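Local coordinates for ribose 5-phosphate isomerase (Trypanosoma cruzi, PDB 3M1P), which probably interconverts ribose 5-phosphate and ribulose 5-phosphate, as expected of a type B ribose 5-phosphate isomerase, at residues E63-G72 with A105-T114; R3-F14 with E30-A41. The protein carries 1 engineered substitution. One frame throughout, in Å; residues are numbered along the deposited sequence. Where two conformers were deposited one is given.

In the fold
Both contacts belong to one parallel sheet, in the order 31-35, 3-9, 64-69, 107-111, 87-89, with helices on its two sides. Along the chain contact 2 closes before contact 1 opens, yet their centres lie about 10 Å apart, because strands 3-9 and 64-69 are direct neighbours. Val66 N probably bonds to Ala6 O at 2.7 Å, and the salt bridge from Arg3 NE to Glu63 OE1, also 2.7 Å, ties the start of strand 3-9 to the residue before strand 64-69. At the other end Asp10 packs on Ala69, and a phosphate ion, probably from the crystallisation liquor, has its nearest atom about 3 Å from the His11 side chain, which may mark a pocket.

Contact 1: residues E63-G72 with A105-T114; sequences EFGVLAAGSG and ANIVCVGERT. Engineered in segment 63-72: Ala69 (natural residue Cys).
Gly65 through Ala69 pair with Ile107 through Gly111 as parallel neighbours in a Rossmann-like alpha/beta sheet; the short strand axes approach to 4.7 Å and diverge by only 11°. The ladder alternates regularly: Asn106 O takes Gly65 N, Gly65 O takes Val108 N, and the pattern repeats through Leu67 and Ala69. Its straightest link is Leu67 N to Val108 O (2.9 Å, 169° at the hydrogen), while the shortest, Glu112 N to Ala69 O (2.6 Å), lies just past strand 107-111. Ala69 is engineered, replacing a natural Cys, but its hydrogen bonds to 105-114 are made by the main chain.

Apolar packing divides between the two faces. On one, Val66 and Val108 lie side by side, Val66 CG2 to Val108 CG1 at 3.8 Å; Val108 CG1 stands between its own N and carbonyl carbon (chi1 62°), which brings it up to this methyl, and helix 117-129 covers Val108. Next along, Ala68 CB meets Val110 CG2. On the opposite face the Leu67 side chain runs aslant to that of Ile107, Leu67 CD1 3.9 Å from Ile107 CG2, and Leu67 CB touches Cys109 SG; Met75 and Ala79 of helix 73-80 lie against Leu67. Ile107 CG1 rests on bare Gly65 CA at 3.8 Å.

Beyond the strands the two loops stay joined. Gly70 O receives Arg113 N on a lone pair, in the carbonyl plane, and Arg113 CB packs against the same oxygen. Finally, one water bridges the turns, donating to Ser71 O at 2.9 Å and bonding Thr114 OG1 at 2.7 Å.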
loop_
_atom_site.group_PDB
_atom_site.type_symbol
_atom_site.label_atom_id
_atom_site.label_comp_id
_atom_site.label_asym_id
_atom_site.label_seq_id
_atom_site.Cartn_x
_atom_site.Cartn_y
_atom_site.Cartn_z
ATOM N N GLU A 63 -24.928 7.241 -10.717
ATOM C CA GLU A 63 -24.413 5.926 -11.077
ATOM C C GLU A 63 -23.314 5.478 -10.099
ATOM O O GLU A 63 -23.211 4.295 -9.779
ATOM C CB GLU A 63 -23.876 5.911 -12.514
ATOM C CG GLU A 63 -23.349 4.548 -12.954
ATOM C CD GLU A 63 -22.778 4.540 -14.358
ATOM O OE1 GLU A 63 -22.705 5.624 -14.977
ATOM O OE2 GLU A 63 -22.392 3.452 -14.845
ATOM N N PHE A 64 -22.500 6.425 -9.636
ATOM C CA PHE A 64 -21.348 6.095 -8.809
ATOM C C PHE A 64 -21.294 6.931 -7.539
ATOM O O PHE A 64 -21.828 8.042 -7.482
ATOM C CB PHE A 64 -20.046 6.296 -9.590
ATOM C CG PHE A 64 -19.843 5.330 -10.725
ATOM C CD1 PHE A 64 -19.619 3.977 -10.487
ATOM C CD2 PHE A 64 -19.823 5.788 -12.046
ATOM C CE1 PHE A 64 -19.407 3.087 -11.538
ATOM C CE2 PHE A 64 -19.610 4.918 -13.098
ATOM C CZ PHE A 64 -19.389 3.554 -12.844
ATOM N N GLY A 65 -20.635 6.390 -6.519
ATOM C CA GLY A 65 -20.349 7.154 -5.324
ATOM C C GLY A 65 -18.858 7.234 -5.082
ATOM O O GLY A 65 -18.124 6.320 -5.425
ATOM N N VAL A 66 -18.420 8.348 -4.510
ATOM C CA VAL A 66 -17.077 8.484 -3.971
ATOM C C VAL A 66 -17.203 8.831 -2.491
ATOM O O VAL A 66 -17.893 9.793 -2.110
ATOM C CB VAL A 66 -16.250 9.566 -4.715
ATOM C CG1 VAL A 66 -14.894 9.791 -4.025
ATOM C CG2 VAL A 66 -16.047 9.171 -6.184
ATOM N N LEU A 67 -16.572 8.027 -1.647
ATOM C CA LEU A 67 -16.558 8.326 -0.224
ATOM C C LEU A 67 -15.125 8.387 0.244
ATOM O O LEU A 67 -14.363 7.438 0.052
ATOM C CB LEU A 67 -17.369 7.304 0.578
ATOM C CG LEU A 67 -18.880 7.312 0.313
ATOM C CD1 LEU A 67 -19.587 6.094 0.968
ATOM C CD2 LEU A 67 -19.527 8.639 0.762
ATOM N N ALA A 68 -14.754 9.534 0.803
ATOM C CA ALA A 68 -13.417 9.742 1.327
ATOM C C ALA A 68 -13.542 10.075 2.792
ATOM O O ALA A 68 -14.381 10.892 3.179
ATOM C CB ALA A 68 -12.711 10.873 0.571
ATOM N N ALA A 69 -12.736 9.415 3.615
ATOM C CA ALA A 69 -12.722 9.675 5.043
ATOM C C ALA A 69 -11.304 9.488 5.574
ATOM O O ALA A 69 -10.347 9.482 4.801
ATOM C CB ALA A 69 -13.726 8.761 5.773
ATOM N N GLY A 70 -11.148 9.368 6.886
ATOM C CA GLY A 70 -9.824 9.143 7.471
ATOM C C GLY A 70 -9.174 7.917 6.851
ATOM O O GLY A 70 -8.151 8.023 6.156
ATOM N N SER A 71 -9.808 6.772 7.057
ATOM C CA SER A 71 -9.305 5.494 6.586
ATOM C C SER A 71 -10.129 4.941 5.403
ATOM O O SER A 71 -9.612 4.189 4.570
ATOM C CB SER A 71 -9.337 4.510 7.749
ATOM O OG SER A 71 -10.686 4.361 8.170
ATOM N N GLY A 72 -11.402 5.330 5.333
ATOM C CA GLY A 72 -12.336 4.801 4.347
ATOM C C GLY A 72 -13.035 3.535 4.790
ATOM O O GLY A 72 -13.995 3.082 4.144
ATOM N N ALA A 105 -18.288 -2.750 -8.639
ATOM C CA ALA A 105 -18.465 -1.843 -7.513
ATOM C C ALA A 105 -19.096 -0.550 -7.992
ATOM O O ALA A 105 -18.746 -0.051 -9.056
ATOM C CB ALA A 105 -17.118 -1.559 -6.823
ATOM N N ASN A 106 -20.026 -0.006 -7.217
ATOM C CA ASN A 106 -20.650 1.261 -7.580
ATOM C C ASN A 106 -20.257 2.400 -6.649
ATOM O O ASN A 106 -20.559 3.548 -6.923
ATOM C CB ASN A 106 -22.192 1.141 -7.702
ATOM C CG ASN A 106 -22.829 0.401 -6.519
ATOM O OD1 ASN A 106 -22.332 0.462 -5.394
ATOM N ND2 ASN A 106 -23.943 -0.297 -6.781
ATOM N N ILE A 107 -19.576 2.081 -5.553
ATOM C CA ILE A 107 -18.994 3.125 -4.704
ATOM C C ILE A 107 -17.512 2.844 -4.410
ATOM O O ILE A 107 -17.159 1.748 -3.997
ATOM C CB ILE A 107 -19.789 3.326 -3.370
ATOM C CG1 ILE A 107 -21.229 3.803 -3.652
ATOM C CG2 ILE A 107 -19.030 4.303 -2.433
ATOM C CD1 ILE A 107 -22.090 4.071 -2.429
ATOM N N VAL A 108 -16.650 3.837 -4.638
ATOM C CA VAL A 108 -15.248 3.731 -4.271
ATOM C C VAL A 108 -15.032 4.457 -2.950
ATOM O O VAL A 108 -15.528 5.572 -2.765
ATOM C CB VAL A 108 -14.271 4.227 -5.398
ATOM C CG1 VAL A 108 -14.446 5.725 -5.749
ATOM C CG2 VAL A 108 -12.806 3.908 -5.046
ATOM N N CYS A 109 -14.329 3.804 -2.024
ATOM C CA CYS A 109 -13.975 4.413 -0.744
ATOM C C CYS A 109 -12.470 4.551 -0.640
ATOM O O CYS A 109 -11.737 3.658 -1.051
ATOM C CB CYS A 109 -14.523 3.596 0.434
ATOM S SG CYS A 109 -16.346 3.342 0.355
ATOM N N VAL A 110 -12.024 5.675 -0.083
ATOM C CA VAL A 110 -10.604 5.948 0.124
ATOM C C VAL A 110 -10.366 6.598 1.481
ATOM O O VAL A 110 -11.274 7.201 2.070
ATOM C CB VAL A 110 -10.011 6.867 -0.989
ATOM C CG1 VAL A 110 -10.088 6.202 -2.357
ATOM C CG2 VAL A 110 -10.716 8.218 -1.016
ATOM N N GLY A 111 -9.140 6.460 1.973
ATOM C CA GLY A 111 -8.721 7.104 3.211
ATOM C C GLY A 111 -7.746 8.243 2.958
ATOM O O GLY A 111 -6.667 8.030 2.392
ATOM N N GLU A 112 -8.147 9.447 3.373
ATOM C CA GLU A 112 -7.321 10.670 3.314
ATOM C C GLU A 112 -6.073 10.598 4.207
ATOM O O GLU A 112 -5.022 11.185 3.873
ATOM C CB GLU A 112 -8.183 11.885 3.710
ATOM C CG GLU A 112 -7.539 13.270 3.482
ATOM C CD GLU A 112 -6.729 13.759 4.682
ATOM O OE1 GLU A 112 -6.929 13.226 5.796
ATOM O OE2 GLU A 112 -5.891 14.676 4.517
ATOM N N ARG A 113 -6.191 9.882 5.328
ATOM C CA ARG A 113 -5.103 9.747 6.292
ATOM C C ARG A 113 -4.136 8.614 5.944
ATOM O O ARG A 113 -3.039 8.541 6.513
ATOM C CB ARG A 113 -5.657 9.536 7.710
ATOM C CG ARG A 113 -6.523 10.686 8.243
ATOM C CD ARG A 113 -5.708 11.956 8.406
ATOM N NE ARG A 113 -6.534 13.096 8.787
ATOM C CZ ARG A 113 -6.052 14.282 9.137
ATOM N NH1 ARG A 113 -4.738 14.486 9.154
ATOM N NH2 ARG A 113 -6.884 15.261 9.478
ATOM N N THR A 114 -4.550 7.744 5.021
ATOM C CA THR A 114 -3.778 6.558 4.651
ATOM C C THR A 114 -3.164 6.636 3.248
ATOM O O THR A 114 -2.053 6.165 3.034
ATOM C CB THR A 114 -4.614 5.247 4.752
ATOM O OG1 THR A 114 -5.701 5.284 3.827
ATOM C CG2 THR A 114 -5.181 5.058 6.138
HETATM O O HOH W 1 -7.222 3.188 3.229
#

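Contact 2: residues R3-F14 with E30-A41; sequences RRVAIGTDHPAF and EFVPVYCGPKTA
Pro38 O is approached by two aromatic side chains: Tyr35 OH donates to it at 2.6 Å, and the edge of the Phe14 ring reaches it through CE1 at 3.3 Å. With CG anti to the backbone N (chi1 171°), Phe14 projects from the short helical turn 11-14 toward the loop 38-41. One face of its ring lies against the Thr40-Ala41 peptide, Thr40 C standing 3.5 Å above the centre, and Ala41 CB packs near CD2. Tyr35 in turn has Gly37 N over the middle of its own ring, while Ile7 CG2 meets its edge in plane.

Strands 3-9 and 31-35 pair in parallel, crossing at -33°. Arg3 N to Glu30 O (2.6 Å) begins the ladder, and Cys36 N to Ile7 O (2.7 Å) is its last rung. Ile7 CD1 reaches Pro33 CB at 3.6 Å.

At the strand start the Arg3 guanidinium has Phe31 CE1 over one face, the two planes 35° apart, and its NE forms a salt bridge with Glu63, just before strand 64-69. The Arg4 guanidinium has Val34 CG2 over one face, 3.5 Å from Arg4 NH2, and NH1 bonds to Glu61 O.

The chemistry thus changes along the contact: at one end guanidinium faces meet apolar atoms, Phe31 CE1 and Val34 CG2, whereas at the other the Tyr35 hydroxyl holds Pro38 O within its own loop, and the Phe14 edge and face bring the turn 11-14 onto that loop.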
loop_
_atom_site.group_PDB
_atom_site.type_symbol
_atom_site.label_atom_id
_atom_site.label_comp_id
_atom_site.label_asym_id
_atom_site.label_seq_id
_atom_site.Cartn_x
_atom_site.Cartn_y
_atom_site.Cartn_z
ATOM N N ARG A 3 -22.704 10.643 -16.769
ATOM C CA ARG A 3 -22.820 9.766 -15.603
ATOM C C ARG A 3 -22.514 10.477 -14.293
ATOM O O ARG A 3 -21.394 10.961 -14.066
ATOM C CB ARG A 3 -22.035 8.448 -15.782
ATOM C CG ARG A 3 -20.889 8.470 -16.783
ATOM C CD ARG A 3 -20.790 7.188 -17.640
ATOM N NE ARG A 3 -20.774 5.943 -16.865
ATOM C CZ ARG A 3 -19.884 4.959 -17.000
ATOM N NH1 ARG A 3 -18.909 5.039 -17.897
ATOM N NH2 ARG A 3 -19.981 3.876 -16.241
ATOM N N ARG A 4 -23.544 10.564 -13.452
ATOM C CA ARG A 4 -23.475 11.301 -12.204
ATOM C C ARG A 4 -22.679 10.502 -11.184
ATOM O O ARG A 4 -22.789 9.282 -11.125
ATOM C CB ARG A 4 -24.879 11.623 -11.680
ATOM C CG ARG A 4 -25.787 12.338 -12.704
ATOM C CD ARG A 4 -27.126 12.706 -12.082
ATOM N NE ARG A 4 -27.019 13.911 -11.275
ATOM C CZ ARG A 4 -27.592 14.070 -10.087
ATOM N NH1 ARG A 4 -28.324 13.098 -9.556
ATOM N NH2 ARG A 4 -27.442 15.206 -9.437
ATOM N N VAL A 5 -21.863 11.207 -10.406
ATOM C CA VAL A 5 -20.978 10.601 -9.426
ATOM C C VAL A 5 -21.120 11.374 -8.123
ATOM O O VAL A 5 -20.601 12.481 -7.990
ATOM C CB VAL A 5 -19.492 10.629 -9.912
ATOM C CG1 VAL A 5 -18.521 10.137 -8.810
ATOM C CG2 VAL A 5 -19.319 9.822 -11.178
ATOM N N ALA A 6 -21.821 10.801 -7.150
ATOM C CA ALA A 6 -22.029 11.518 -5.890
ATOM C C ALA A 6 -20.791 11.433 -5.007
ATOM O O ALA A 6 -20.191 10.377 -4.880
ATOM C CB ALA A 6 -23.274 11.000 -5.153
ATOM N N ILE A 7 -20.414 12.553 -4.400
ATOM C CA ILE A 7 -19.226 12.599 -3.561
ATOM C C ILE A 7 -19.595 12.936 -2.116
ATOM O O ILE A 7 -20.314 13.907 -1.863
ATOM C CB ILE A 7 -18.170 13.615 -4.106
ATOM C CG1 ILE A 7 -17.725 13.231 -5.525
ATOM C CG2 ILE A 7 -16.969 13.718 -3.138
ATOM C CD1 ILE A 7 -17.131 14.384 -6.353
ATOM N N GLY A 8 -19.111 12.129 -1.172
ATOM C CA GLY A 8 -19.254 12.438 0.254
ATOM C C GLY A 8 -17.929 12.339 0.993
ATOM O O GLY A 8 -17.020 11.636 0.551
ATOM N N THR A 9 -17.810 13.066 2.102
ATOM C CA THR A 9 -16.637 12.986 2.983
ATOM C C THR A 9 -17.072 13.116 4.440
ATOM O O THR A 9 -18.226 13.465 4.723
ATOM C CB THR A 9 -15.560 14.104 2.690
ATOM O OG1 THR A 9 -16.001 15.364 3.205
ATOM C CG2 THR A 9 -15.267 14.251 1.220
ATOM N N ASP A 10 -16.160 12.824 5.360
ATOM C CA ASP A 10 -16.307 13.309 6.731
ATOM C C ASP A 10 -15.362 14.507 6.939
ATOM O O ASP A 10 -14.873 15.075 5.958
ATOM C CB ASP A 10 -16.138 12.187 7.770
ATOM C CG ASP A 10 -14.735 11.612 7.814
ATOM O OD1 ASP A 10 -13.909 11.912 6.917
ATOM O OD2 ASP A 10 -14.460 10.857 8.779
ATOM N N HIS A 11 -15.122 14.895 8.188
ATOM C CA HIS A 11 -14.368 16.120 8.486
ATOM C C HIS A 11 -12.916 16.166 7.983
ATOM O O HIS A 11 -12.568 17.115 7.289
ATOM C CB HIS A 11 -14.458 16.493 9.976
ATOM C CG HIS A 11 -14.445 15.312 10.896
ATOM N ND1 HIS A 11 -13.484 15.135 11.870
ATOM C CD2 HIS A 11 -15.261 14.232 10.971
ATOM C CE1 HIS A 11 -13.713 14.002 12.509
ATOM N NE2 HIS A 11 -14.787 13.436 11.984
ATOM N N PRO A 12 -12.069 15.148 8.315
ATOM C CA PRO A 12 -10.678 15.249 7.864
ATOM C C PRO A 12 -10.508 15.261 6.337
ATOM O O PRO A 12 -9.580 15.907 5.830
ATOM C CB PRO A 12 -10.008 14.010 8.475
ATOM C CG PRO A 12 -11.105 13.059 8.765
ATOM C CD PRO A 12 -12.305 13.895 9.067
ATOM N N ALA A 13 -11.399 14.568 5.624
ATOM C CA ALA A 13 -11.366 14.502 4.160
ATOM C C ALA A 13 -12.016 15.713 3.487
ATOM O O ALA A 13 -11.931 15.871 2.266
ATOM C CB ALA A 13 -12.018 13.224 3.678
ATOM N N PHE A 14 -12.673 16.564 4.278
ATOM C CA PHE A 14 -13.235 17.813 3.753
ATOM C C PHE A 14 -12.165 18.686 3.077
ATOM O O PHE A 14 -12.408 19.281 2.034
ATOM C CB PHE A 14 -13.982 18.607 4.838
ATOM C CG PHE A 14 -14.395 19.984 4.394
ATOM C CD1 PHE A 14 -15.514 20.161 3.586
ATOM C CD2 PHE A 14 -13.629 21.099 4.740
ATOM C CE1 PHE A 14 -15.885 21.437 3.151
ATOM C CE2 PHE A 14 -13.990 22.376 4.316
ATOM C CZ PHE A 14 -15.121 22.539 3.517
ATOM N N GLU A 30 -17.694 12.954 -19.540
ATOM C CA GLU A 30 -18.938 12.239 -19.264
ATOM C C GLU A 30 -19.240 12.013 -17.770
ATOM O O GLU A 30 -20.327 11.551 -17.435
ATOM C CB GLU A 30 -18.988 10.903 -20.001
ATOM C CG GLU A 30 -18.147 9.803 -19.351
ATOM C CD GLU A 30 -16.802 9.616 -20.028
ATOM O OE1 GLU A 30 -16.069 10.615 -20.232
ATOM O OE2 GLU A 30 -16.495 8.457 -20.369
ATOM N N PHE A 31 -18.292 12.314 -16.885
ATOM C CA PHE A 31 -18.491 12.101 -15.449
ATOM C C PHE A 31 -18.820 13.409 -14.737
ATOM O O PHE A 31 -18.027 14.340 -14.751
ATOM C CB PHE A 31 -17.259 11.425 -14.813
ATOM C CG PHE A 31 -16.974 10.055 -15.364
ATOM C CD1 PHE A 31 -17.696 8.945 -14.921
ATOM C CD2 PHE A 31 -15.992 9.872 -16.339
ATOM C CE1 PHE A 31 -17.442 7.673 -15.442
ATOM C CE2 PHE A 31 -15.734 8.620 -16.867
ATOM C CZ PHE A 31 -16.457 7.511 -16.423
ATOM N N VAL A 32 -19.987 13.469 -14.104
ATOM C CA VAL A 32 -20.426 14.691 -13.421
ATOM C C VAL A 32 -20.391 14.562 -11.899
ATOM O O VAL A 32 -21.177 13.797 -11.330
ATOM C CB VAL A 32 -21.861 15.116 -13.854
ATOM C CG1 VAL A 32 -22.203 16.496 -13.286
ATOM C CG2 VAL A 32 -22.010 15.079 -15.386
ATOM N N PRO A 33 -19.490 15.312 -11.231
ATOM C CA PRO A 33 -19.456 15.266 -9.771
ATOM C C PRO A 33 -20.668 15.958 -9.143
ATOM O O PRO A 33 -21.083 17.042 -9.591
ATOM C CB PRO A 33 -18.167 16.012 -9.410
ATOM C CG PRO A 33 -17.840 16.842 -10.589
ATOM C CD PRO A 33 -18.468 16.220 -11.791
ATOM N N VAL A 34 -21.230 15.307 -8.132
ATOM C CA VAL A 34 -22.353 15.826 -7.365
ATOM C C VAL A 34 -21.872 15.830 -5.929
ATOM O O VAL A 34 -21.850 14.794 -5.253
ATOM C CB VAL A 34 -23.627 14.930 -7.529
ATOM C CG1 VAL A 34 -24.820 15.519 -6.787
ATOM C CG2 VAL A 34 -23.960 14.717 -9.002
ATOM N N TYR A 35 -21.440 16.992 -5.465
ATOM C CA TYR A 35 -20.876 17.065 -4.127
ATOM C C TYR A 35 -21.954 17.074 -3.037
ATOM O O TYR A 35 -22.798 17.982 -2.984
ATOM C CB TYR A 35 -19.904 18.230 -3.966
ATOM C CG TYR A 35 -19.283 18.225 -2.599
ATOM C CD1 TYR A 35 -18.382 17.220 -2.225
ATOM C CD2 TYR A 35 -19.621 19.200 -1.658
ATOM C CE1 TYR A 35 -17.832 17.195 -0.946
ATOM C CE2 TYR A 35 -19.076 19.184 -0.381
ATOM C CZ TYR A 35 -18.178 18.185 -0.034
ATOM O OH TYR A 35 -17.635 18.179 1.232
ATOM N N CYS A 36 -21.897 16.054 -2.174
ATOM C CA CYS A 36 -22.892 15.835 -1.135
ATOM C C CYS A 36 -22.250 15.711 0.244
ATOM O O CYS A 36 -22.874 15.211 1.173
ATOM C CB CYS A 36 -23.714 14.576 -1.448
ATOM S SG CYS A 36 -24.722 14.677 -2.952
ATOM N N GLY A 37 -21.008 16.164 0.376
ATOM C CA GLY A 37 -20.274 16.051 1.637
ATOM C C GLY A 37 -20.491 17.306 2.457
ATOM O O GLY A 37 -21.280 18.167 2.059
ATOM N N PRO A 38 -19.785 17.435 3.598
ATOM C CA PRO A 38 -20.017 18.605 4.437
ATOM C C PRO A 38 -19.698 19.883 3.663
ATOM O O PRO A 38 -18.784 19.891 2.825
ATOM C CB PRO A 38 -19.034 18.417 5.598
ATOM C CG PRO A 38 -18.641 17.007 5.566
ATOM C CD PRO A 38 -18.734 16.568 4.150
ATOM N N LYS A 39 -20.467 20.940 3.917
ATOM C CA LYS A 39 -20.223 22.237 3.281
ATOM C C LYS A 39 -19.074 22.976 3.969
ATOM O O LYS A 39 -18.509 23.905 3.395
ATOM C CB LYS A 39 -21.501 23.100 3.254
ATOM C CG LYS A 39 -22.682 22.460 2.492
ATOM C CD LYS A 39 -23.728 23.482 2.039
ATOM C CE LYS A 39 -24.929 22.779 1.379
ATOM N NZ LYS A 39 -25.653 23.645 0.391
ATOM N N THR A 40 -18.723 22.547 5.186
ATOM C CA THR A 40 -17.635 23.156 5.964
ATOM C C THR A 40 -16.765 22.122 6.699
ATOM O O THR A 40 -17.043 20.920 6.646
ATOM C CB THR A 40 -18.168 24.200 6.969
ATOM O OG1 THR A 40 -19.266 23.645 7.712
ATOM C CG2 THR A 40 -18.632 25.468 6.238
ATOM N N ALA A 41 -15.722 22.600 7.386
ATOM C CA ALA A 41 -14.705 21.744 8.036
ATOM C C ALA A 41 -15.136 21.148 9.385
ATOM O O ALA A 41 -14.361 20.418 10.038
ATOM C CB ALA A 41 -13.376 22.521 8.193
#